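Local structure of SusD-like protein BACOVA_02651 (Bacteroides ovatus, 5E75) at residues R212-L226 against L360-L372. The protein binds polysaccharide at the bacterial cell surface and probably captures xyloglucan there before its transport into the periplasm for degradation. Sequence-based numbering, arbitrary orientation.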
ATOM      1  N   ARG A 212       3.207   4.329  20.141  1.00 11.26           N
ATOM      2  CA  ARG A 212       3.277   3.118  20.968  1.00 11.51           C
ATOM      3  C   ARG A 212       1.956   2.826  21.662  1.00 10.81           C
ATOM      4  O   ARG A 212       1.527   1.684  21.743  1.00 12.63           O
ATOM      5  CB  ARG A 212       4.376   3.228  22.023  1.00 11.64           C
ATOM      6  CG  ARG A 212       5.781   3.108  21.467  1.00 12.57           C
ATOM      7  CD  ARG A 212       6.792   2.948  22.579  1.00 13.27           C
ATOM      8  NE  ARG A 212       6.871   4.108  23.466  1.00 13.86           N
ATOM      9  CZ  ARG A 212       7.741   5.109  23.336  1.00 12.89           C
ATOM     10  NH1 ARG A 212       8.610   5.139  22.339  1.00 14.89           N
ATOM     11  NH2 ARG A 212       7.749   6.098  24.219  1.00 15.24           N
ATOM     12  N   GLN A 213       1.317   3.859  22.193  1.00 11.57           N
ATOM     13  CA  GLN A 213       0.058   3.650  22.885  1.00 12.94           C
ATOM     14  C   GLN A 213      -1.022   3.088  21.960  1.00 11.60           C
ATOM     15  O   GLN A 213      -1.696   2.126  22.307  1.00 14.08           O
ATOM     16  CB  GLN A 213      -0.409   4.951  23.523  1.00 14.93           C
ATOM     17  CG  GLN A 213       0.403   5.357  24.737  1.00 19.80           C
ATOM     18  CD  GLN A 213      -0.114   6.640  25.350  1.00 27.42           C
ATOM     19  OE1 GLN A 213       0.440   7.715  25.127  1.00 37.72           O
ATOM     20  NE2 GLN A 213      -1.192   6.534  26.112  1.00 43.64           N
ATOM     21  N   TYR A 214      -1.185   3.682  20.776  1.00 11.83           N
ATOM     22  CA  TYR A 214      -2.194   3.190  19.848  1.00 11.36           C
ATOM     23  C   TYR A 214      -1.831   1.811  19.282  1.00 11.87           C
ATOM     24  O   TYR A 214      -2.691   0.938  19.189  1.00 12.41           O
ATOM     25  CB  TYR A 214      -2.448   4.211  18.727  1.00 12.03           C
ATOM     26  CG  TYR A 214      -3.271   5.376  19.217  1.00 12.76           C
ATOM     27  CD1 TYR A 214      -4.627   5.236  19.425  1.00 13.73           C
ATOM     28  CD2 TYR A 214      -2.691   6.602  19.500  1.00 12.51           C
ATOM     29  CE1 TYR A 214      -5.391   6.285  19.899  1.00 14.34           C
ATOM     30  CE2 TYR A 214      -3.444   7.658  19.984  1.00 14.39           C
ATOM     31  CZ  TYR A 214      -4.793   7.498  20.170  1.00 15.49           C
ATOM     32  OH  TYR A 214      -5.535   8.568  20.647  1.00 20.09           O
ATOM     33  N   ALA A 215      -0.575   1.618  18.891  1.00 11.08           N
ATOM     34  CA  ALA A 215      -0.198   0.344  18.304  1.00  9.75           C
ATOM     35  C   ALA A 215      -0.255  -0.779  19.348  1.00 10.04           C
ATOM     36  O   ALA A 215      -0.732  -1.868  19.062  1.00 10.93           O
ATOM     37  CB  ALA A 215       1.192   0.420  17.668  1.00 11.37           C
ATOM     38  N   SER A 216       0.209  -0.506  20.567  1.00 10.43           N
ATOM     39  CA  SER A 216       0.206  -1.539  21.604  1.00 11.50           C
ATOM     40  C   SER A 216      -1.216  -1.960  21.943  1.00 11.99           C
ATOM     41  O   SER A 216      -1.487  -3.130  22.164  1.00 12.99           O
ATOM     42  CB  SER A 216       0.947  -1.091  22.862  1.00 15.39           C
ATOM     43  OG  SER A 216       0.310  -0.015  23.484  1.00 20.04           O
ATOM     44  N   ASP A 217      -2.141  -0.998  21.956  1.00 12.13           N
ATOM     45  CA  ASP A 217      -3.545  -1.310  22.235  1.00 12.61           C
ATOM     46  C   ASP A 217      -4.059  -2.330  21.197  1.00 11.28           C
ATOM     47  O   ASP A 217      -4.633  -3.363  21.539  1.00 12.16           O
ATOM     48  CB  ASP A 217      -4.351  -0.007  22.234  1.00 11.99           C
ATOM     49  CG  ASP A 217      -5.775  -0.176  22.717  1.00 15.34           C
ATOM     50  OD1 ASP A 217      -6.092  -1.171  23.399  1.00 14.89           O
ATOM     51  OD2 ASP A 217      -6.577   0.731  22.410  1.00 16.98           O
ATOM     52  N   VAL A 218      -3.811  -2.065  19.915  1.00 11.87           N
ATOM     53  CA  VAL A 218      -4.226  -2.998  18.873  1.00 11.89           C
ATOM     54  C   VAL A 218      -3.546  -4.363  19.027  1.00 10.98           C
ATOM     55  O   VAL A 218      -4.199  -5.407  18.997  1.00 12.16           O
ATOM     56  CB  VAL A 218      -3.939  -2.429  17.471  1.00 10.34           C
ATOM     57  CG1 VAL A 218      -4.327  -3.422  16.387  1.00 12.88           C
ATOM     58  CG2 VAL A 218      -4.686  -1.108  17.259  1.00 12.03           C
ATOM     59  N   CYS A 219      -2.231  -4.353  19.180  1.00 11.37           N
ATOM     60  CA  CYS A 219      -1.483  -5.596  19.255  1.00 11.27           C
ATOM     61  C   CYS A 219      -1.880  -6.449  20.451  1.00 11.51           C
ATOM     62  O   CYS A 219      -2.065  -7.661  20.332  1.00 12.54           O
ATOM     63  CB  CYS A 219       0.018  -5.294  19.314  1.00 11.20           C
ATOM     64  SG  CYS A 219       0.692  -4.545  17.809  1.00 12.28           S
ATOM     65  N   GLU A 220      -1.974  -5.817  21.614  1.00 11.73           N
ATOM     66  CA  GLU A 220      -2.230  -6.543  22.859  1.00 13.21           C
ATOM     67  C   GLU A 220      -3.694  -6.844  23.142  1.00 14.26           C
ATOM     68  O   GLU A 220      -3.984  -7.881  23.740  1.00 16.57           O
ATOM     69  CB  GLU A 220      -1.677  -5.775  24.059  1.00 12.87           C
ATOM     70  CG  GLU A 220      -0.188  -5.441  24.002  1.00 14.43           C
ATOM     71  CD  GLU A 220       0.756  -6.605  24.296  1.00 11.40           C
ATOM     72  OE1 GLU A 220       0.330  -7.779  24.327  1.00 15.08           O
ATOM     73  OE2 GLU A 220       1.955  -6.299  24.477  1.00 13.29           O
ATOM     74  N   ASN A 221      -4.618  -5.973  22.714  1.00 12.99           N
ATOM     75  CA  ASN A 221      -5.994  -6.008  23.216  1.00 14.31           C
ATOM     76  C   ASN A 221      -7.072  -6.315  22.185  1.00 12.52           C
ATOM     77  O   ASN A 221      -8.223  -6.553  22.555  1.00 14.90           O
ATOM     78  CB  ASN A 221      -6.341  -4.670  23.899  1.00 13.67           C
ATOM     79  CG  ASN A 221      -5.442  -4.368  25.084  1.00 16.35           C
ATOM     80  OD1 ASN A 221      -5.075  -5.266  25.848  1.00 18.39           O
ATOM     81  ND2 ASN A 221      -5.061  -3.111  25.227  1.00 16.27           N
ATOM     82  N   SER A 222      -6.737  -6.295  20.896  1.00 12.91           N
ATOM     83  CA  SER A 222      -7.748  -6.482  19.862  1.00 12.26           C
ATOM     84  C   SER A 222      -8.330  -7.885  19.791  1.00 14.41           C
ATOM     85  O   SER A 222      -9.440  -8.055  19.287  1.00 17.35           O
ATOM     86  CB  SER A 222      -7.215  -6.110  18.480  1.00 13.63           C
ATOM     87  OG  SER A 222      -6.237  -7.032  18.036  1.00 12.83           O
ATOM     88  N   GLY A 223      -7.573  -8.884  20.243  1.00 14.22           N
ATOM     89  CA  GLY A 223      -7.995 -10.265  20.123  1.00 20.59           C
ATOM     90  C   GLY A 223      -7.780 -10.814  18.722  1.00 20.13           C
ATOM     91  O   GLY A 223      -8.183 -11.940  18.431  1.00 22.89           O
ATOM     92  N   LEU A 224      -7.146 -10.021  17.856  1.00 13.38           N
ATOM     93  CA  LEU A 224      -6.867 -10.427  16.488  1.00 13.50           C
ATOM     94  C   LEU A 224      -5.479 -11.025  16.416  1.00 13.37           C
ATOM     95  O   LEU A 224      -4.600 -10.674  17.204  1.00 13.52           O
ATOM     96  CB  LEU A 224      -6.956  -9.206  15.568  1.00 13.02           C
ATOM     97  CG  LEU A 224      -8.283  -8.455  15.583  1.00 14.48           C
ATOM     98  CD1 LEU A 224      -8.174  -7.167  14.775  1.00 17.01           C
ATOM     99  CD2 LEU A 224      -9.379  -9.339  15.053  1.00 14.49           C
ATOM    100  N   ASP A 225      -5.284 -11.925  15.462  1.00 12.82           N
ATOM    101  CA  ASP A 225      -3.961 -12.504  15.259  1.00 11.86           C
ATOM    102  C   ASP A 225      -3.610 -12.514  13.786  1.00 11.99           C
ATOM    103  O   ASP A 225      -4.464 -12.368  12.916  1.00 13.41           O
ATOM    104  CB  ASP A 225      -3.910 -13.928  15.823  1.00 14.09           C
ATOM    105  CG  ASP A 225      -2.487 -14.379  16.203  1.00 27.52           C
ATOM    106  OD1 ASP A 225      -1.496 -13.606  16.072  1.00 23.40           O
ATOM    107  OD2 ASP A 225      -2.372 -15.534  16.670  1.00 32.69           O
ATOM    108  N   LEU A 226      -2.329 -12.690  13.513  1.00 10.74           N
ATOM    109  CA  LEU A 226      -1.872 -12.921  12.145  1.00 11.26           C
ATOM    110  C   LEU A 226      -2.406 -14.244  11.600  1.00 11.71           C
ATOM    111  O   LEU A 226      -2.493 -15.231  12.337  1.00 13.25           O
ATOM    112  CB  LEU A 226      -0.347 -12.974  12.088  1.00 11.05           C
ATOM    113  CG  LEU A 226       0.403 -11.777  12.672  1.00 10.40           C
ATOM    114  CD1 LEU A 226       1.863 -12.003  12.505  1.00 11.01           C
ATOM    115  CD2 LEU A 226       0.002 -10.480  11.999  1.00 11.68           C
ATOM    116  N   LEU A 360      -2.833  -6.328  10.094  1.00  9.49           N
ATOM    117  CA  LEU A 360      -2.331  -6.385  11.468  1.00  9.21           C
ATOM    118  C   LEU A 360      -0.802  -6.451  11.523  1.00  9.79           C
ATOM    119  O   LEU A 360      -0.195  -5.846  12.420  1.00  9.76           O
ATOM    120  CB  LEU A 360      -2.976  -7.559  12.208  1.00 10.15           C
ATOM    121  CG  LEU A 360      -2.668  -7.687  13.696  1.00  9.97           C
ATOM    122  CD1 LEU A 360      -3.243  -6.535  14.499  1.00 11.06           C
ATOM    123  CD2 LEU A 360      -3.185  -9.015  14.195  1.00 11.42           C
ATOM    124  N   ALA A 361      -0.162  -7.128  10.569  1.00  8.76           N
ATOM    125  CA  ALA A 361       1.298  -7.203  10.600  1.00  8.78           C
ATOM    126  C   ALA A 361       1.936  -5.819  10.502  1.00  9.47           C
ATOM    127  O   ALA A 361       3.025  -5.609  11.021  1.00  9.09           O
ATOM    128  CB  ALA A 361       1.809  -8.073   9.498  1.00  8.81           C
ATOM    129  N   ASP A 362       1.287  -4.896   9.804  1.00  8.94           N
ATOM    130  CA  ASP A 362       1.766  -3.510   9.717  1.00  9.51           C
ATOM    131  C   ASP A 362       1.783  -2.878  11.111  1.00  8.61           C
ATOM    132  O   ASP A 362       2.728  -2.180  11.489  1.00  9.53           O
ATOM    133  CB  ASP A 362       0.837  -2.750   8.765  1.00 10.17           C
ATOM    134  CG  ASP A 362       1.423  -1.484   8.210  1.00 14.52           C
ATOM    135  OD1 ASP A 362       2.290  -0.867   8.839  1.00 14.99           O
ATOM    136  OD2 ASP A 362       0.989  -1.104   7.104  1.00 15.58           O
ATOM    137  N   VAL A 363       0.721  -3.107  11.876  1.00  7.97           N
ATOM    138  CA  VAL A 363       0.649  -2.553  13.218  1.00  9.00           C
ATOM    139  C   VAL A 363       1.748  -3.173  14.091  1.00  9.75           C
ATOM    140  O   VAL A 363       2.356  -2.465  14.897  1.00 10.04           O
ATOM    141  CB  VAL A 363      -0.759  -2.704  13.851  1.00  9.13           C
ATOM    142  CG1 VAL A 363      -0.836  -1.956  15.153  1.00 11.02           C
ATOM    143  CG2 VAL A 363      -1.831  -2.194  12.908  1.00 11.29           C
ATOM    144  N   TYR A 364       2.008  -4.468  13.919  1.00  8.65           N
ATOM    145  CA  TYR A 364       3.101  -5.118  14.660  1.00  9.57           C
ATOM    146  C   TYR A 364       4.429  -4.436  14.370  1.00 11.42           C
ATOM    147  O   TYR A 364       5.200  -4.120  15.283  1.00 10.12           O
ATOM    148  CB  TYR A 364       3.211  -6.611  14.299  1.00  8.83           C
ATOM    149  CG  TYR A 364       2.163  -7.540  14.916  1.00  9.29           C
ATOM    150  CD1 TYR A 364       0.991  -7.050  15.473  1.00 10.69           C
ATOM    151  CD2 TYR A 364       2.361  -8.920  14.945  1.00  9.65           C
ATOM    152  CE1 TYR A 364       0.055  -7.911  16.040  1.00 10.46           C
ATOM    153  CE2 TYR A 364       1.433  -9.764  15.500  1.00  9.08           C
ATOM    154  CZ  TYR A 364       0.282  -9.265  16.045  1.00 10.29           C
ATOM    155  OH  TYR A 364      -0.592 -10.167  16.614  1.00 11.87           O
ATOM    156  N   LEU A 365       4.728  -4.230  13.094  1.00  9.02           N
ATOM    157  CA  LEU A 365       5.998  -3.631  12.725  1.00  8.68           C
ATOM    158  C   LEU A 365       6.076  -2.152  13.102  1.00  8.60           C
ATOM    159  O   LEU A 365       7.137  -1.656  13.473  1.00  9.86           O
ATOM    160  CB  LEU A 365       6.294  -3.828  11.222  1.00  9.57           C
ATOM    161  CG  LEU A 365       6.485  -5.277  10.785  1.00  9.77           C
ATOM    162  CD1 LEU A 365       6.644  -5.362   9.286  1.00 12.99           C
ATOM    163  CD2 LEU A 365       7.663  -5.909  11.445  1.00 11.86           C
ATOM    164  N   THR A 366       4.946  -1.454  13.018  1.00  8.91           N
ATOM    165  CA  THR A 366       4.870  -0.052  13.459  1.00  9.42           C
ATOM    166  C   THR A 366       5.147   0.075  14.952  1.00  9.75           C
ATOM    167  O   THR A 366       5.888   0.958  15.386  1.00  9.54           O
ATOM    168  CB  THR A 366       3.486   0.555  13.106  1.00  9.16           C
ATOM    169  OG1 THR A 366       3.369   0.616  11.681  1.00 10.45           O
ATOM    170  CG2 THR A 366       3.285   1.971  13.650  1.00 10.30           C
ATOM    171  N   TYR A 367       4.578  -0.822  15.740  1.00  9.61           N
ATOM    172  CA  TYR A 367       4.839  -0.824  17.170  1.00  8.87           C
ATOM    173  C   TYR A 367       6.340  -1.028  17.435  1.00  8.88           C
ATOM    174  O   TYR A 367       6.945  -0.301  18.231  1.00  9.87           O
ATOM    175  CB  TYR A 367       4.009  -1.928  17.836  1.00 10.50           C
ATOM    176  CG  TYR A 367       4.081  -1.996  19.351  1.00 11.02           C
ATOM    177  CD1 TYR A 367       4.404  -0.885  20.117  1.00 11.88           C
ATOM    178  CD2 TYR A 367       3.802  -3.181  20.004  1.00 10.03           C
ATOM    179  CE1 TYR A 367       4.466  -0.959  21.504  1.00 11.81           C
ATOM    180  CE2 TYR A 367       3.863  -3.266  21.389  1.00 13.71           C
ATOM    181  CZ  TYR A 367       4.194  -2.150  22.127  1.00 12.41           C
ATOM    182  OH  TYR A 367       4.258  -2.245  23.504  1.00 14.10           O
ATOM    183  N   ALA A 368       6.953  -1.991  16.748  1.00  9.07           N
ATOM    184  CA  ALA A 368       8.375  -2.237  16.920  1.00  9.06           C
ATOM    185  C   ALA A 368       9.202  -0.994  16.614  1.00 10.37           C
ATOM    186  O   ALA A 368      10.127  -0.640  17.354  1.00  9.73           O
ATOM    187  CB  ALA A 368       8.836  -3.406  16.040  1.00  9.42           C
ATOM    188  N   GLU A 369       8.883  -0.317  15.517  1.00  8.87           N
ATOM    189  CA  GLU A 369       9.646   0.854  15.104  1.00  8.98           C
ATOM    190  C   GLU A 369       9.459   1.992  16.106  1.00  9.84           C
ATOM    191  O   GLU A 369      10.394   2.750  16.402  1.00 10.11           O
ATOM    192  CB  GLU A 369       9.253   1.285  13.675  1.00  9.35           C
ATOM    193  CG  GLU A 369      10.099   2.393  13.091  1.00  9.60           C
ATOM    194  CD  GLU A 369       9.792   2.705  11.624  1.00 10.50           C
ATOM    195  OE1 GLU A 369       9.082   1.920  10.972  1.00 11.00           O
ATOM    196  OE2 GLU A 369      10.308   3.726  11.126  1.00 12.42           O
ATOM    197  N   ALA A 370       8.247   2.126  16.640  1.00  9.53           N
ATOM    198  CA  ALA A 370       7.989   3.163  17.638  1.00  9.92           C
ATOM    199  C   ALA A 370       8.696   2.860  18.965  1.00  9.49           C
ATOM    200  O   ALA A 370       9.078   3.795  19.677  1.00 10.99           O
ATOM    201  CB  ALA A 370       6.496   3.355  17.851  1.00 11.10           C
ATOM    202  N   CYS A 371       8.880   1.580  19.286  1.00 10.66           N
ATOM    203  CA  CYS A 371       9.680   1.197  20.457  1.00 10.82           C
ATOM    204  C   CYS A 371      11.177   1.444  20.239  1.00 11.09           C
ATOM    205  O   CYS A 371      11.879   1.893  21.157  1.00 12.41           O
ATOM    206  CB  CYS A 371       9.422  -0.260  20.838  1.00 11.30           C
ATOM    207  SG  CYS A 371       7.796  -0.572  21.516  1.00 12.45           S
ATOM    208  N   LEU A 372      11.685   1.170  19.042  1.00 10.11           N
ATOM    209  CA  LEU A 372      13.059   1.522  18.710  1.00 10.56           C
ATOM    210  C   LEU A 372      13.303   3.015  18.947  1.00 12.48           C
ATOM    211  O   LEU A 372      14.300   3.410  19.566  1.00 12.37           O
ATOM    212  CB  LEU A 372      13.338   1.147  17.265  1.00 10.19           C
ATOM    213  CG  LEU A 372      14.706   1.555  16.719  1.00 11.01           C
ATOM    214  CD1 LEU A 372      15.841   0.785  17.382  1.00 11.95           C
ATOM    215  CD2 LEU A 372      14.764   1.359  15.207  1.00 12.38           C
TER
HETATM  216  O   HOH W   1      -2.573  -8.904  17.852  1.00 14.02           O
HETATM  217  O   HOH W   2       2.650  -3.763  24.935  1.00 16.89           O
HETATM  218  O   HOH W   3       0.281 -12.484  17.884  1.00 25.84           O
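The ring of Tyr367 lies with one face against Ser216, whose CB makes a CH-pi contact and comes within 3.5 Å of Tyr367 CZ. Tyr364 receives Leu226 over a face in the same manner, CD2 standing 4.2 Å from the ring centroid, while water 1 sits at the edge of that ring, in its plane. Between the two tyrosines comes Cys219: its SG approaches both rings obliquely, closest at Tyr364 CD1, 3.4 Å away. Tyr367 is a knob in the hole formed by Arg212, Ala215, Ser216 and Cys219; with CG anti to the backbone N (chi1 -175°), the ring reaches across helix 212-221, and its CB rests on the methyl of Ala215.

The guanidinium of Arg212 takes Ala370 O at its edge, NH1 donating over 3.0 Å with a bent N-H...O angle of 147°. A bend at chi3 turns the group that way, and NH2 goes to Glu209 in a salt bridge.

Beyond the helix end, where Gly223 adopts positive phi, an ST turn at Ser222 leads the chain back across Leu360, whose CD2 packs 3.5 Å from Asp225 C. Here the Tyr364 hydroxyl donates to water 1. Water 1 donates to Cys219 O and Leu224 O; the same Tyr364 hydroxyl accepts from water 3, which also donates to Asp225 OD1. That carboxylate also pairs with Arg389. Waters thus tie the buried tyrosine to the turn, while Phe386 of helix 382-393 meets its ring.

With the axes of 212-221, the later part of helix 205-221, and 360-372 8.9 Å apart and their directions 137° from parallel, this is a helix pair closer to antiparallel than parallel, with Tyr367 as a knob in a hole of the partner helix, part of the helical core of the TPR-related SusD fold.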